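Local coordinates for probable 2-dehydro-3-deoxygalactonokinase DgoK1 (Sinorhizobium meliloti, PDB 3T69), which probably phosphorylates 2-dehydro-3-deoxy-D-galactonate at the expense of ATP, yielding the 6-phosphate in the breakdown of galactose, at residues B[49-52]-B[53-57]. Sequence-based numbering, arbitrary orientation.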
ATOM      1  N   HIS B  49      10.311  28.674 -14.073  1.00 69.00           N
ATOM      2  CA  HIS B  49      11.333  28.831 -15.093  1.00 69.42           C
ATOM      3  C   HIS B  49      12.757  28.546 -14.736  1.00 69.16           C
ATOM      4  O   HIS B  49      13.541  28.156 -15.554  1.00 69.17           O
ATOM      5  CB  HIS B  49      11.369  30.291 -15.427  1.00 70.16           C
ATOM      6  CG  HIS B  49      10.619  30.656 -16.650  1.00 71.69           C
ATOM      7  ND1 HIS B  49      11.088  30.378 -17.907  1.00 73.38           N
ATOM      8  CD2 HIS B  49       9.449  31.308 -16.812  1.00 73.22           C
ATOM      9  CE1 HIS B  49      10.237  30.841 -18.795  1.00 74.93           C
ATOM     10  NE2 HIS B  49       9.232  31.404 -18.157  1.00 74.21           N
ATOM     11  N   THR B  50      13.106  28.807 -13.505  1.00 68.50           N
ATOM     12  CA  THR B  50      14.469  28.881 -13.095  1.00 67.83           C
ATOM     13  C   THR B  50      15.234  27.591 -13.334  1.00 67.44           C
ATOM     14  O   THR B  50      16.363  27.611 -13.766  1.00 67.89           O
ATOM     15  CB  THR B  50      14.475  29.198 -11.610  1.00 68.00           C
ATOM     16  OG1 THR B  50      14.803  30.564 -11.422  1.00 68.38           O
ATOM     17  CG2 THR B  50      15.454  28.366 -10.895  1.00 67.43           C
ATOM     18  N   ILE B  51      14.633  26.460 -13.074  1.00 66.43           N
ATOM     19  CA  ILE B  51      15.323  25.224 -13.311  1.00 65.88           C
ATOM     20  C   ILE B  51      15.626  25.049 -14.776  1.00 65.62           C
ATOM     21  O   ILE B  51      16.679  24.580 -15.147  1.00 65.49           O
ATOM     22  CB  ILE B  51      14.502  24.054 -12.831  1.00 65.96           C
ATOM     23  CG1 ILE B  51      14.349  24.129 -11.338  1.00 66.02           C
ATOM     24  CG2 ILE B  51      15.156  22.762 -13.181  1.00 65.00           C
ATOM     25  CD1 ILE B  51      13.262  23.317 -10.858  1.00 67.60           C
ATOM     26  N   LEU B  52      14.678  25.413 -15.607  1.00 65.01           N
ATOM     27  CA  LEU B  52      14.829  25.320 -17.043  1.00 64.72           C
ATOM     28  C   LEU B  52      15.901  26.279 -17.589  1.00 65.12           C
ATOM     29  O   LEU B  52      16.622  25.925 -18.533  1.00 64.71           O
ATOM     30  CB  LEU B  52      13.501  25.559 -17.734  1.00 64.38           C
ATOM     31  CG  LEU B  52      13.428  25.398 -19.252  1.00 63.77           C
ATOM     32  CD1 LEU B  52      14.226  24.204 -19.786  1.00 63.16           C
ATOM     33  CD2 LEU B  52      11.991  25.238 -19.592  1.00 62.83           C
ATOM     34  N   ASP B  53      16.004  27.479 -17.008  1.00 65.19           N
ATOM     35  CA  ASP B  53      17.003  28.451 -17.472  1.00 65.26           C
ATOM     36  C   ASP B  53      18.434  28.036 -17.087  1.00 65.42           C
ATOM     37  O   ASP B  53      19.353  28.154 -17.915  1.00 64.62           O
ATOM     38  CB  ASP B  53      16.636  29.886 -17.058  1.00 64.97           C
ATOM     39  CG  ASP B  53      15.483  30.458 -17.911  1.00 65.87           C
ATOM     40  OD1 ASP B  53      15.262  29.962 -19.040  1.00 64.60           O
ATOM     41  OD2 ASP B  53      14.786  31.394 -17.459  1.00 66.58           O
ATOM     42  N   GLY B  54      18.581  27.504 -15.863  1.00 65.72           N
ATOM     43  CA  GLY B  54      19.833  26.937 -15.357  1.00 65.98           C
ATOM     44  C   GLY B  54      20.410  25.881 -16.276  1.00 66.44           C
ATOM     45  O   GLY B  54      21.526  26.007 -16.763  1.00 67.29           O
ATOM     46  N   HIS B  55      19.644  24.838 -16.548  1.00 67.14           N
ATOM     47  CA  HIS B  55      20.088  23.793 -17.477  1.00 67.40           C
ATOM     48  C   HIS B  55      20.408  24.276 -18.888  1.00 67.40           C
ATOM     49  O   HIS B  55      21.300  23.729 -19.570  1.00 67.59           O
ATOM     50  CB  HIS B  55      19.093  22.647 -17.492  1.00 67.29           C
ATOM     51  CG  HIS B  55      19.170  21.814 -16.260  1.00 69.99           C
ATOM     52  ND1 HIS B  55      20.202  20.928 -16.028  1.00 71.68           N
ATOM     53  CD2 HIS B  55      18.391  21.782 -15.154  1.00 72.34           C
ATOM     54  CE1 HIS B  55      20.036  20.357 -14.849  1.00 72.74           C
ATOM     55  NE2 HIS B  55      18.940  20.854 -14.301  1.00 73.81           N
ATOM     56  N   LEU B  56      19.696  25.321 -19.305  1.00 67.19           N
ATOM     57  CA  LEU B  56      19.892  25.932 -20.607  1.00 66.57           C
ATOM     58  C   LEU B  56      21.183  26.713 -20.651  1.00 66.37           C
ATOM     59  O   LEU B  56      21.912  26.607 -21.643  1.00 66.08           O
ATOM     60  CB  LEU B  56      18.709  26.829 -20.986  1.00 66.51           C
ATOM     61  CG  LEU B  56      17.467  26.143 -21.588  1.00 66.67           C
ATOM     62  CD1 LEU B  56      16.441  27.204 -21.995  1.00 66.22           C
ATOM     63  CD2 LEU B  56      17.772  25.214 -22.774  1.00 64.35           C
ATOM     64  N   ALA B  57      21.456  27.487 -19.594  1.00 65.77           N
ATOM     65  CA  ALA B  57      22.719  28.202 -19.479  1.00 66.19           C
ATOM     66  C   ALA B  57      23.878  27.182 -19.504  1.00 66.74           C
ATOM     67  O   ALA B  57      24.803  27.263 -20.337  1.00 66.21           O
ATOM     68  CB  ALA B  57      22.757  29.040 -18.198  1.00 65.81           C
TER
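One amphipathic helix, 50-58, carries this contact: Ile51 meets His55, and Leu52 meets Leu56, each four residues on, along the flank that lies against strands 9-14 and 67-71. The mixed sheet that these side chains cover belongs to a domain consistent with the actin-like (ASKHA) kinase fold assigned to this family. Four successive i to i+4 backbone bonds wind the turn. The first runs from Asp53 N to His49 O (2.9 Å). Gly54 N to Thr50 O and His55 N to Ile51 O follow, both nearly straight at the hydrogen. The last, Leu56 N to Leu52 O at 3.2 Å, is the most bent of the four, with 140° at the hydrogen.

On the inner side, Leu52 and Leu56 run side by side. With Leu52 CG anti to its own nitrogen (chi1 -175°) and beside its carbonyl carbon, CD1 of Leu52 comes to lie 4.2 Å from CG of Leu56. Both leucines rest on Ile67, and Leu52 also reaches Ile69 and Val12. Outside, at the start of the turn, the Asp53 carboxylate passes obliquely by the His49 ring, their planes 27° apart, while that ring meets Trp79 edge-to-face.

Ile51 and His55 also point the same way. The imidazole of His55 is buried, yet both of its nitrogens are hydrogen-bonded, ND1 to Arg34 and NE2 to Glu38, which fixes the turn of the ring; Phe19 stacks on it. That leaves a carbon edge facing back along the helix, where Ile51 CG2 sits in the ring plane, 3.9 Å from His55 CD2.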